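Local structure of protein adenylyltransferase VopS (3LET) at residues Val24-Met29 against Ala58-Gln63; Arg67-Val72 against Arg97-Tyr102; Ala173-Asn178 against Asp297-Leu302; Gly184-Asn189 against Asn281-Arg286. The protein transfers AMP from ATP onto a threonine of the host Rho GTPases RhoA, Rac and Cdc42, blocking effector binding and so inhibiting actin assembly in infected cells. One frame throughout, in Å; residues are numbered along the deposited sequence.

Interaction 1: residues Val24-Met29 against Ala58-Gln63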
loop_
_atom_site.group_PDB
_atom_site.type_symbol
_atom_site.label_atom_id
_atom_site.label_comp_id
_atom_site.label_asym_id
_atom_site.label_seq_id
_atom_site.Cartn_x
_atom_site.Cartn_y
_atom_site.Cartn_z
ATOM N N VAL A 24 -8.981 24.929 -9.998
ATOM C CA VAL A 24 -9.937 26.020 -10.130
ATOM C C VAL A 24 -9.227 27.297 -10.592
ATOM O O VAL A 24 -9.622 27.908 -11.584
ATOM C CB VAL A 24 -10.678 26.258 -8.801
ATOM C CG1 VAL A 24 -11.493 27.551 -8.860
ATOM C CG2 VAL A 24 -11.559 25.023 -8.452
ATOM N N GLU A 25 -8.163 27.689 -9.898
ATOM C CA GLU A 25 -7.422 28.886 -10.307
ATOM C C GLU A 25 -6.763 28.686 -11.666
ATOM O O GLU A 25 -6.734 29.603 -12.484
ATOM C CB GLU A 25 -6.348 29.253 -9.275
ATOM C CG GLU A 25 -6.895 29.720 -7.936
ATOM C CD GLU A 25 -7.301 28.572 -7.020
ATOM O OE1 GLU A 25 -6.758 27.457 -7.174
ATOM O OE2 GLU A 25 -8.155 28.792 -6.131
ATOM N N HIS A 26 -6.215 27.496 -11.901
ATOM C CA HIS A 26 -5.631 27.156 -13.209
ATOM C C HIS A 26 -6.643 27.322 -14.354
ATOM O O HIS A 26 -6.356 27.958 -15.369
ATOM C CB HIS A 26 -5.105 25.713 -13.182
ATOM C CG HIS A 26 -4.348 25.313 -14.408
ATOM N ND1 HIS A 26 -3.411 24.300 -14.402
ATOM C CD2 HIS A 26 -4.384 25.779 -15.679
ATOM C CE1 HIS A 26 -2.905 24.157 -15.615
ATOM N NE2 HIS A 26 -3.476 25.047 -16.409
ATOM N N GLY A 27 -7.824 26.732 -14.201
ATOM C CA GLY A 27 -8.885 26.872 -15.177
ATOM C C GLY A 27 -9.306 28.328 -15.318
ATOM O O GLY A 27 -9.459 28.824 -16.433
ATOM N N GLN A 28 -9.497 29.015 -14.195
ATOM C CA GLN A 28 -9.877 30.427 -14.231
ATOM C C GLN A 28 -8.917 31.192 -15.117
ATOM O O GLN A 28 -9.332 32.051 -15.901
ATOM C CB GLN A 28 -9.843 31.040 -12.830
ATOM C CG GLN A 28 -11.023 30.690 -11.930
ATOM C CD GLN A 28 -10.831 31.275 -10.549
ATOM O OE1 GLN A 28 -9.738 31.720 -10.209
ATOM N NE2 GLN A 28 -11.878 31.287 -9.755
ATOM N N MET A 29 -7.629 30.888 -14.987
ATOM C CA MET A 29 -6.603 31.595 -15.743
ATOM C C MET A 29 -6.600 31.188 -17.218
ATOM O O MET A 29 -6.538 32.041 -18.097
ATOM C CB MET A 29 -5.221 31.347 -15.130
ATOM C CG MET A 29 -5.043 31.972 -13.752
ATOM S SD MET A 29 -3.408 31.714 -13.035
ATOM C CE MET A 29 -2.375 32.652 -14.158
ATOM N N ALA A 58 -3.281 21.187 -26.302
ATOM C CA ALA A 58 -3.598 19.806 -25.890
ATOM C C ALA A 58 -2.843 19.385 -24.633
ATOM O O ALA A 58 -3.436 18.788 -23.740
ATOM C CB ALA A 58 -3.309 18.822 -27.010
ATOM N N ALA A 59 -1.546 19.696 -24.574
ATOM C CA ALA A 59 -0.697 19.254 -23.464
ATOM C C ALA A 59 -1.171 19.827 -22.136
ATOM O O ALA A 59 -1.395 19.096 -21.167
ATOM C CB ALA A 59 0.770 19.635 -23.721
ATOM N N GLU A 60 -1.337 21.139 -22.080
ATOM C CA GLU A 60 -1.834 21.758 -20.868
ATOM C C GLU A 60 -3.244 21.280 -20.518
ATOM O O GLU A 60 -3.567 21.042 -19.348
ATOM C CB GLU A 60 -1.827 23.279 -20.985
ATOM C CG GLU A 60 -2.147 23.941 -19.671
ATOM C CD GLU A 60 -2.083 25.446 -19.719
ATOM O OE1 GLU A 60 -1.611 26.009 -20.738
ATOM O OE2 GLU A 60 -2.507 26.061 -18.720
ATOM N N LEU A 61 -4.087 21.102 -21.521
ATOM C CA LEU A 61 -5.447 20.668 -21.237
ATOM C C LEU A 61 -5.465 19.275 -20.617
ATOM O O LEU A 61 -6.303 18.982 -19.779
ATOM C CB LEU A 61 -6.286 20.689 -22.508
ATOM C CG LEU A 61 -6.600 22.119 -22.972
ATOM C CD1 LEU A 61 -7.206 22.075 -24.378
ATOM C CD2 LEU A 61 -7.563 22.872 -22.031
ATOM N N SER A 62 -4.547 18.421 -21.046
ATOM C CA SER A 62 -4.436 17.106 -20.436
ATOM C C SER A 62 -4.061 17.229 -18.947
ATOM O O SER A 62 -4.613 16.531 -18.105
ATOM C CB SER A 62 -3.390 16.264 -21.169
ATOM O OG SER A 62 -3.292 14.980 -20.578
ATOM N N GLN A 63 -3.112 18.104 -18.631
ATOM C CA GLN A 63 -2.708 18.331 -17.233
ATOM C C GLN A 63 -3.882 18.838 -16.405
ATOM O O GLN A 63 -4.143 18.350 -15.298
ATOM C CB GLN A 63 -1.581 19.362 -17.153
ATOM C CG GLN A 63 -0.253 18.893 -17.767
ATOM C CD GLN A 63 0.766 20.027 -17.893
ATOM O OE1 GLN A 63 0.412 21.158 -18.218
ATOM N NE2 GLN A 63 2.030 19.725 -17.623
#

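Interaction 2: residues Arg67-Val72 against Arg97-Tyr102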
loop_
_atom_site.group_PDB
_atom_site.type_symbol
_atom_site.label_atom_id
_atom_site.label_comp_id
_atom_site.label_asym_id
_atom_site.label_seq_id
_atom_site.Cartn_x
_atom_site.Cartn_y
_atom_site.Cartn_z
ATOM N N ARG A 67 -5.771 17.214 -13.229
ATOM C CA ARG A 67 -5.859 17.896 -11.926
ATOM C C ARG A 67 -7.306 18.022 -11.454
ATOM O O ARG A 67 -7.608 17.788 -10.268
ATOM C CB ARG A 67 -5.257 19.309 -11.979
ATOM C CG ARG A 67 -3.766 19.386 -12.185
ATOM C CD ARG A 67 -3.309 20.851 -12.171
ATOM N NE ARG A 67 -3.298 21.412 -10.822
ATOM C CZ ARG A 67 -2.977 22.672 -10.530
ATOM N NH1 ARG A 67 -2.660 23.531 -11.485
ATOM N NH2 ARG A 67 -2.978 23.082 -9.274
ATOM N N ALA A 68 -8.211 18.412 -12.361
ATOM C CA ALA A 68 -9.594 18.686 -11.947
ATOM C C ALA A 68 -10.315 17.375 -11.620
ATOM O O ALA A 68 -11.052 17.280 -10.622
ATOM C CB ALA A 68 -10.383 19.449 -13.052
ATOM N N MET A 69 -10.100 16.355 -12.444
ATOM C CA MET A 69 -10.661 15.021 -12.136
ATOM C C MET A 69 -10.172 14.475 -10.808
ATOM O O MET A 69 -10.954 13.902 -10.019
ATOM C CB MET A 69 -10.279 14.054 -13.225
ATOM C CG MET A 69 -10.941 14.507 -14.489
ATOM S SD MET A 69 -12.446 13.628 -14.555
ATOM C CE MET A 69 -11.782 12.442 -15.722
ATOM N N THR A 70 -8.889 14.663 -10.546
ATOM C CA THR A 70 -8.316 14.188 -9.281
ATOM C C THR A 70 -8.985 14.882 -8.107
ATOM O O THR A 70 -9.381 14.237 -7.127
ATOM C CB THR A 70 -6.805 14.464 -9.220
ATOM O OG1 THR A 70 -6.166 13.735 -10.265
ATOM C CG2 THR A 70 -6.200 14.004 -7.853
ATOM N N GLU A 71 -9.091 16.204 -8.180
ATOM C CA GLU A 71 -9.748 16.984 -7.115
ATOM C C GLU A 71 -11.198 16.552 -6.924
ATOM O O GLU A 71 -11.641 16.376 -5.806
ATOM C CB GLU A 71 -9.702 18.485 -7.422
ATOM C CG GLU A 71 -8.268 19.010 -7.273
ATOM C CD GLU A 71 -8.094 20.394 -7.843
ATOM O OE1 GLU A 71 -9.105 21.072 -8.057
ATOM O OE2 GLU A 71 -6.935 20.787 -8.063
ATOM N N VAL A 72 -11.938 16.360 -8.008
ATOM C CA VAL A 72 -13.321 15.898 -7.856
ATOM C C VAL A 72 -13.302 14.548 -7.139
ATOM O O VAL A 72 -14.089 14.309 -6.219
ATOM C CB VAL A 72 -14.037 15.744 -9.203
ATOM C CG1 VAL A 72 -15.384 15.047 -9.008
ATOM C CG2 VAL A 72 -14.244 17.123 -9.832
ATOM N N ARG A 97 -3.479 7.970 -10.359
ATOM C CA ARG A 97 -3.290 6.803 -11.248
ATOM C C ARG A 97 -4.610 6.283 -11.821
ATOM O O ARG A 97 -4.664 5.859 -12.983
ATOM C CB ARG A 97 -2.587 5.645 -10.505
ATOM C CG ARG A 97 -1.180 5.958 -10.065
ATOM C CD ARG A 97 -0.340 6.531 -11.192
ATOM N NE ARG A 97 0.006 5.528 -12.195
ATOM C CZ ARG A 97 1.168 4.880 -12.254
ATOM N NH1 ARG A 97 2.120 5.114 -11.358
ATOM N NH2 ARG A 97 1.378 3.992 -13.218
ATOM N N VAL A 98 -5.676 6.320 -11.018
ATOM C CA VAL A 98 -6.989 5.888 -11.482
ATOM C C VAL A 98 -7.479 6.859 -12.553
ATOM O O VAL A 98 -8.017 6.445 -13.582
ATOM C CB VAL A 98 -7.963 5.773 -10.286
ATOM C CG1 VAL A 98 -9.438 5.710 -10.725
ATOM C CG2 VAL A 98 -7.586 4.499 -9.460
ATOM N N VAL A 99 -7.266 8.147 -12.323
ATOM C CA VAL A 99 -7.669 9.172 -13.322
ATOM C C VAL A 99 -6.903 8.983 -14.624
ATOM O O VAL A 99 -7.461 9.087 -15.726
ATOM C CB VAL A 99 -7.409 10.601 -12.797
ATOM C CG1 VAL A 99 -7.502 11.653 -13.965
ATOM C CG2 VAL A 99 -8.405 10.926 -11.731
ATOM N N LYS A 100 -5.614 8.698 -14.516
ATOM C CA LYS A 100 -4.824 8.431 -15.718
ATOM C C LYS A 100 -5.369 7.226 -16.455
ATOM O O LYS A 100 -5.375 7.204 -17.688
ATOM C CB LYS A 100 -3.326 8.236 -15.378
ATOM C CG LYS A 100 -2.625 9.559 -15.043
ATOM C CD LYS A 100 -1.173 9.360 -14.615
ATOM C CE LYS A 100 -0.468 10.693 -14.364
ATOM N NZ LYS A 100 -0.145 11.411 -15.625
ATOM N N ASP A 101 -5.826 6.218 -15.719
ATOM C CA ASP A 101 -6.209 4.949 -16.347
ATOM C C ASP A 101 -7.636 4.955 -16.841
ATOM O O ASP A 101 -7.939 4.312 -17.838
ATOM C CB ASP A 101 -6.066 3.776 -15.366
ATOM C CG ASP A 101 -4.611 3.391 -15.123
ATOM O OD1 ASP A 101 -3.739 3.947 -15.827
ATOM O OD2 ASP A 101 -4.344 2.536 -14.240
ATOM N N TYR A 102 -8.513 5.665 -16.131
ATOM C CA TYR A 102 -9.954 5.576 -16.378
ATOM C C TYR A 102 -10.590 6.912 -16.752
ATOM O O TYR A 102 -11.743 6.950 -17.155
ATOM C CB TYR A 102 -10.663 5.099 -15.118
ATOM C CG TYR A 102 -10.360 3.669 -14.751
ATOM C CD1 TYR A 102 -11.070 2.622 -15.323
ATOM C CD2 TYR A 102 -9.372 3.369 -13.813
ATOM C CE1 TYR A 102 -10.815 1.302 -14.973
ATOM C CE2 TYR A 102 -9.096 2.037 -13.459
ATOM C CZ TYR A 102 -9.831 1.019 -14.048
ATOM O OH TYR A 102 -9.577 -0.286 -13.715
#

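Interaction 3: residues Ala173-Asn178 against Asp297-Leu302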
loop_
_atom_site.group_PDB
_atom_site.type_symbol
_atom_site.label_atom_id
_atom_site.label_comp_id
_atom_site.label_asym_id
_atom_site.label_seq_id
_atom_site.Cartn_x
_atom_site.Cartn_y
_atom_site.Cartn_z
ATOM N N ALA A 173 17.307 -17.001 11.308
ATOM C CA ALA A 173 17.883 -16.896 9.957
ATOM C C ALA A 173 17.605 -18.143 9.128
ATOM O O ALA A 173 17.151 -18.047 7.998
ATOM C CB ALA A 173 19.387 -16.615 10.006
ATOM N N ALA A 174 17.835 -19.324 9.694
ATOM C CA ALA A 174 17.553 -20.574 8.989
ATOM C C ALA A 174 16.107 -20.710 8.553
ATOM O O ALA A 174 15.819 -21.245 7.474
ATOM C CB ALA A 174 17.923 -21.790 9.886
ATOM N N TRP A 175 15.203 -20.250 9.412
ATOM C CA TRP A 175 13.771 -20.340 9.153
ATOM C C TRP A 175 13.434 -19.445 7.976
ATOM O O TRP A 175 12.757 -19.873 7.047
ATOM C CB TRP A 175 12.985 -19.908 10.380
ATOM C CG TRP A 175 11.497 -19.827 10.133
ATOM C CD1 TRP A 175 10.620 -20.868 9.873
ATOM C CD2 TRP A 175 10.715 -18.644 10.182
ATOM N NE1 TRP A 175 9.336 -20.372 9.739
ATOM C CE2 TRP A 175 9.372 -19.018 9.932
ATOM C CE3 TRP A 175 11.016 -17.296 10.427
ATOM C CZ2 TRP A 175 8.347 -18.079 9.891
ATOM C CZ3 TRP A 175 9.987 -16.376 10.394
ATOM C CH2 TRP A 175 8.681 -16.773 10.119
ATOM N N ILE A 176 13.916 -18.212 8.015
ATOM C CA ILE A 176 13.631 -17.277 6.915
ATOM C C ILE A 176 14.230 -17.815 5.603
ATOM O O ILE A 176 13.576 -17.838 4.563
ATOM C CB ILE A 176 14.199 -15.868 7.222
ATOM C CG1 ILE A 176 13.591 -15.303 8.513
ATOM C CG2 ILE A 176 13.886 -14.904 6.049
ATOM C CD1 ILE A 176 14.335 -14.071 9.054
ATOM N N ILE A 177 15.488 -18.241 5.666
ATOM C CA ILE A 177 16.219 -18.696 4.493
ATOM C C ILE A 177 15.492 -19.867 3.867
ATOM O O ILE A 177 15.337 -19.923 2.649
ATOM C CB ILE A 177 17.673 -19.096 4.861
ATOM C CG1 ILE A 177 18.504 -17.833 5.105
ATOM C CG2 ILE A 177 18.329 -19.953 3.739
ATOM C CD1 ILE A 177 19.862 -18.074 5.867
ATOM N N ASN A 178 15.008 -20.788 4.702
ATOM C CA ASN A 178 14.319 -21.975 4.211
ATOM C C ASN A 178 12.974 -21.661 3.576
ATOM O O ASN A 178 12.609 -22.225 2.529
ATOM C CB ASN A 178 14.093 -22.958 5.351
ATOM C CG ASN A 178 13.458 -24.243 4.880
ATOM O OD1 ASN A 178 14.101 -25.060 4.229
ATOM N ND2 ASN A 178 12.187 -24.417 5.190
ATOM N N ASP A 297 13.732 -11.690 22.990
ATOM C CA ASP A 297 14.588 -12.793 23.491
ATOM C C ASP A 297 13.975 -14.175 23.259
ATOM O O ASP A 297 13.946 -15.048 24.147
ATOM C CB ASP A 297 14.897 -12.589 24.992
ATOM C CG ASP A 297 16.013 -13.506 25.499
ATOM O OD1 ASP A 297 16.888 -13.887 24.689
ATOM O OD2 ASP A 297 16.024 -13.840 26.712
ATOM N N SER A 298 13.486 -14.407 22.056
ATOM C CA SER A 298 12.854 -15.690 21.771
ATOM C C SER A 298 12.906 -15.945 20.285
ATOM O O SER A 298 13.207 -15.047 19.515
ATOM C CB SER A 298 11.396 -15.679 22.230
ATOM O OG SER A 298 10.611 -14.830 21.399
ATOM N N PHE A 299 12.644 -17.174 19.878
ATOM C CA PHE A 299 12.291 -17.405 18.486
ATOM C C PHE A 299 11.483 -18.682 18.355
ATOM O O PHE A 299 11.979 -19.769 18.598
ATOM C CB PHE A 299 13.484 -17.456 17.531
ATOM C CG PHE A 299 13.060 -17.783 16.132
ATOM C CD1 PHE A 299 12.230 -16.904 15.435
ATOM C CD2 PHE A 299 13.359 -19.003 15.560
ATOM C CE1 PHE A 299 11.773 -17.213 14.200
ATOM C CE2 PHE A 299 12.893 -19.321 14.309
ATOM C CZ PHE A 299 12.104 -18.415 13.614
ATOM N N ASN A 300 10.224 -18.515 17.967
ATOM C CA ASN A 300 9.311 -19.623 17.741
ATOM C C ASN A 300 8.919 -19.638 16.264
ATOM O O ASN A 300 8.253 -18.722 15.806
ATOM C CB ASN A 300 8.053 -19.402 18.578
ATOM C CG ASN A 300 8.369 -19.164 20.056
ATOM O OD1 ASN A 300 8.744 -20.087 20.771
ATOM N ND2 ASN A 300 8.214 -17.918 20.513
ATOM N N PRO A 301 9.348 -20.658 15.510
ATOM C CA PRO A 301 9.037 -20.643 14.075
ATOM C C PRO A 301 7.530 -20.896 13.870
ATOM O O PRO A 301 6.913 -21.590 14.679
ATOM C CB PRO A 301 9.880 -21.806 13.536
ATOM C CG PRO A 301 10.018 -22.725 14.726
ATOM C CD PRO A 301 10.249 -21.773 15.852
ATOM N N LEU A 302 6.939 -20.325 12.828
ATOM C CA LEU A 302 5.504 -20.479 12.586
ATOM C C LEU A 302 5.194 -21.710 11.764
ATOM O O LEU A 302 5.813 -21.941 10.733
ATOM C CB LEU A 302 4.969 -19.270 11.799
ATOM C CG LEU A 302 4.946 -17.931 12.538
ATOM C CD1 LEU A 302 4.601 -16.761 11.580
ATOM C CD2 LEU A 302 3.955 -17.992 13.684
HETATM O O HOH W 1 6.911 -21.277 8.401
#

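Interaction 4: residues Gly184-Asn189 against Asn281-Arg286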
loop_
_atom_site.group_PDB
_atom_site.type_symbol
_atom_site.label_atom_id
_atom_site.label_comp_id
_atom_site.label_asym_id
_atom_site.label_seq_id
_atom_site.Cartn_x
_atom_site.Cartn_y
_atom_site.Cartn_z
ATOM N N GLY A 184 23.146 -19.162 -1.222
ATOM C CA GLY A 184 24.373 -18.439 -1.467
ATOM C C GLY A 184 24.346 -17.045 -0.918
ATOM O O GLY A 184 23.973 -16.795 0.229
ATOM N N ASN A 185 24.733 -16.109 -1.756
ATOM C CA ASN A 185 24.852 -14.724 -1.343
ATOM C C ASN A 185 23.537 -14.108 -0.821
ATOM O O ASN A 185 23.535 -13.294 0.102
ATOM C CB ASN A 185 25.410 -13.937 -2.528
ATOM C CG ASN A 185 25.193 -12.466 -2.395
ATOM O OD1 ASN A 185 24.361 -11.888 -3.094
ATOM N ND2 ASN A 185 25.924 -11.840 -1.481
ATOM N N ASP A 186 22.420 -14.508 -1.415
ATOM C CA ASP A 186 21.087 -14.044 -1.002
ATOM C C ASP A 186 20.823 -14.487 0.447
ATOM O O ASP A 186 20.339 -13.717 1.290
ATOM C CB ASP A 186 20.062 -14.653 -1.973
ATOM C CG ASP A 186 18.614 -14.289 -1.649
ATOM O OD1 ASP A 186 18.348 -13.147 -1.227
ATOM O OD2 ASP A 186 17.728 -15.148 -1.879
ATOM N N ALA A 187 21.170 -15.729 0.755
ATOM C CA ALA A 187 20.952 -16.232 2.117
ATOM C C ALA A 187 21.858 -15.517 3.113
ATOM O O ALA A 187 21.460 -15.235 4.238
ATOM C CB ALA A 187 21.204 -17.757 2.174
ATOM N N GLU A 188 23.101 -15.250 2.719
ATOM C CA GLU A 188 23.993 -14.494 3.574
ATOM C C GLU A 188 23.463 -13.091 3.872
ATOM O O GLU A 188 23.644 -12.567 4.976
ATOM C CB GLU A 188 25.382 -14.364 2.920
ATOM C CG GLU A 188 26.128 -15.656 2.804
ATOM C CD GLU A 188 27.547 -15.435 2.336
ATOM O OE1 GLU A 188 27.760 -14.508 1.522
ATOM O OE2 GLU A 188 28.444 -16.175 2.788
ATOM N N ASN A 189 22.813 -12.480 2.897
ATOM C CA ASN A 189 22.252 -11.135 3.085
ATOM C C ASN A 189 21.112 -11.183 4.110
ATOM O O ASN A 189 21.005 -10.334 4.992
ATOM C CB ASN A 189 21.719 -10.593 1.752
ATOM C CG ASN A 189 21.196 -9.163 1.858
ATOM O OD1 ASN A 189 21.863 -8.283 2.394
ATOM N ND2 ASN A 189 20.008 -8.924 1.307
ATOM N N ASN A 281 6.735 -9.666 -0.174
ATOM C CA ASN A 281 5.950 -9.597 1.060
ATOM C C ASN A 281 6.236 -10.753 2.014
ATOM O O ASN A 281 6.288 -10.547 3.216
ATOM C CB ASN A 281 4.454 -9.583 0.732
ATOM C CG ASN A 281 4.069 -8.314 0.027
ATOM O OD1 ASN A 281 4.239 -7.248 0.589
ATOM N ND2 ASN A 281 3.600 -8.413 -1.212
ATOM N N GLY A 282 6.383 -11.964 1.484
ATOM C CA GLY A 282 6.635 -13.116 2.337
ATOM C C GLY A 282 7.975 -12.942 3.054
ATOM O O GLY A 282 8.088 -13.145 4.278
ATOM N N ARG A 283 8.990 -12.505 2.307
ATOM C CA ARG A 283 10.315 -12.291 2.896
ATOM C C ARG A 283 10.251 -11.204 3.953
ATOM O O ARG A 283 10.846 -11.347 5.012
ATOM C CB ARG A 283 11.316 -11.824 1.827
ATOM C CG ARG A 283 11.857 -12.964 1.010
ATOM C CD ARG A 283 12.719 -12.432 -0.118
ATOM N NE ARG A 283 13.281 -13.546 -0.859
ATOM C CZ ARG A 283 14.577 -13.747 -1.052
ATOM N NH1 ARG A 283 15.461 -12.878 -0.583
ATOM N NH2 ARG A 283 14.980 -14.806 -1.743
ATOM N N MET A 284 9.556 -10.107 3.669
ATOM C CA MET A 284 9.469 -9.029 4.656
ATOM C C MET A 284 8.717 -9.468 5.896
ATOM O O MET A 284 9.123 -9.142 7.024
ATOM C CB MET A 284 8.775 -7.785 4.098
ATOM C CG MET A 284 9.723 -6.821 3.382
ATOM S SD MET A 284 11.002 -6.161 4.497
ATOM C CE MET A 284 10.151 -4.857 5.401
ATOM N N GLY A 285 7.580 -10.127 5.689
ATOM C CA GLY A 285 6.734 -10.542 6.810
ATOM C C GLY A 285 7.478 -11.471 7.758
ATOM O O GLY A 285 7.433 -11.321 8.995
ATOM N N ARG A 286 8.182 -12.434 7.189
ATOM C CA ARG A 286 9.016 -13.344 8.007
ATOM C C ARG A 286 10.189 -12.636 8.656
ATOM O O ARG A 286 10.522 -12.909 9.796
ATOM C CB ARG A 286 9.514 -14.506 7.145
ATOM C CG ARG A 286 8.355 -15.349 6.651
ATOM C CD ARG A 286 8.764 -16.755 6.197
ATOM N NE ARG A 286 7.562 -17.464 5.732
ATOM C CZ ARG A 286 7.087 -17.364 4.503
ATOM N NH1 ARG A 286 7.744 -16.640 3.604
ATOM N NH2 ARG A 286 5.969 -17.991 4.162
#

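Interaction 1: residues Val24-Met29 against Ala58-Gln63
The helical backbones carrying H26 and E60 stay well apart, with 10.1 Å between H26 CA and E60 CA at their nearest, so long polar side chains have to span the gap. From helix 23-30 the imidazole of H26 reaches over with CG anti to the backbone N (chi1 -173°). From helix 58-75 the E60 chain comes to meet it fully extended. The pair joins through one hydrogen bond, in which H26 NE2 donates to E60 OE2 at 2.7 Å with an N-H...O angle of 151°. The donor meets the anti lone pair of OE2, the one pointing away from OE1, and OE2 lies at the ring edge but somewhat tilted out of the imidazole plane. Ring and carboxylate are turned 43° from each other. Behind the carboxylate, E60 CG also comes up against the imidazole edge, 3.7 Å from H26 NE2.

This is a His-carboxylate hydrogen bond inside the all-helical N-terminal domain of VopS, and it ties a short early helix to the long helix 58-75. The bond is buried, but its polar atoms have further partners. R17 of helix 14-18 forms a salt bridge through NE to the same E60 OE2, so two donors grip that oxygen, while E60 OE1 is hydrogen-bonded elsewhere. On the other side of the imidazole, ND1 makes a weak hydrogen bond with NH1 of R67, two turns after E60 on helix 58-75. With NE2 donating and an arginine beside ND1, the ring is probably neutral and protonated at NE2, and partners at both nitrogens restrict its rotation.

Interaction 2: residues Arg67-Val72 against Arg97-Tyr102
Close helix-helix packing in the helical N-terminal domain brings V99 of helix 88-102 against M69 and T70 of helix 58-75. The helices come close, T70 CA and V99 CA 6.5 Å apart, so short side chains suffice. Small groups and the first atoms of longer ones do the touching. V99 points at the partner helix and presents both methyl groups to it. Its CG1, anti to the backbone N (chi1 166°), rests on M69 CB at 3.7 Å. Its CG2 lies 3.9 Å from the same M69 CB, so the valine fork straddles the root of the methionine.

The closest approach is made by M69 CB; beyond it the chain bends at chi2 (-93°) and again at chi3. M69 also packs against L43 of helix 39-45 and M120 of helix 113-139, and V98, next to V99, touches M120 as well, which makes helix 113-139 a shared neighbour of the two packed helices. A salt bridge between K100 NZ and E66 OE1 adds a polar link between the same pair of helices. T70 adds a van der Waals contact through its hydroxyl oxygen. This hydroxyl is hydrogen-bonded to the carbonyl oxygen of E66, one turn earlier, and T70 OG1 lies 3.9 Å from V99 CG2, the two side chains crossing at about a right angle.

Interaction 3: residues Ala173-Asn178 against Asp297-Leu302
An apolar cluster around W175 of helix 168-179, beside the predicted ATP-binding residue R286, is completed by F299, P301 and L302 of the loop that follows helix 281-295. That helix ends in a Schellman motif with D297, of positive phi, as its C-prime residue, and the chain then runs on past the indole. F299 brings the tip of its ring: CZ sits 3.5 Å from W175 CE3 and 3.7 Å from W175 CB. The phenyl edge meets an obliquely turned indole, the planes 54° apart. P301 lies over the face of the five-membered ring in a CH-pi contact, its CB 4.1 Å from the ring centroid and 22° off the normal. L302 CB adds a looser contact with W175 CZ2 at 4.1 Å.

Y289 of helix 281-295 and F160 also meet the W175 ring, and the side chain packs on R286. The indole N-H donates to a water at 2.9 Å from NE1, which in turn donates to the carbonyl oxygen of L302. The side-chain contacts are apolar; the water bridge meets the one polar requirement of the indole and satisfies L302 O, tying the ring to the loop backbone, while L302 N remains buried without a partner.

Interaction 4: residues Gly184-Asn189 against Asn281-Arg286
D186 and R283 meet in a bidentate salt bridge, approaching from opposite directions between helix 184-199 and helix 281-295. Each carboxylate oxygen takes one guanidinium nitrogen, end-on. R283 NH1 donates to D186 OD1 at 3.0 Å with an N-H...O angle of 172°, and R283 NH2 donates to D186 OD2 at 2.8 Å and 170°. Both acceptors use their syn lone pairs. The oxygens lie at the guanidinium edge and in its plane, and the two flat groups are only 12° from coplanar, so the paired bonds fix their mutual rotation. The arginine spans the distance with a chain extended from CG to NE.

R283 is the first arginine of the Fic signature HxFx(D/E)GN(G/K)RxxR, whose latter part enters helix 281-295; G282, N281 and the second arginine, R286, are predicted ATP-binding residues. Here the first arginine turns toward helix 184-199. R286 instead has a salt bridge from NH2 to E307 OE1, and N281 OD1 accepts from the backbone N of F277. On the other helix, N189 ND2 donates to the carbonyl oxygen of R216, and D186 OD2 has a second, weak hydrogen bond with S182 OG.

Overall arrangement
The four contacts fall into two groups on opposite sides of the centre of the chain. Interactions 1 and 2 share helix 58-75, have centres about 14 Å apart, and follow one another within the N-terminal domain, linked by the weak H26-R67 hydrogen bond. Interactions 3 and 4 have centres about 12 Å apart and share packing between W175 and R286 and between I177 and A187. Their first segments lie on consecutive helices, 168-179 and 184-199; interaction 4 is nested inside interaction 3, since 184-189 follows 173-178 and 281-286 precedes 297-302. The centres of interactions 1 and 3 are about 55 Å apart, consistent with two separately packed parts, the N-terminal part and the Fic part.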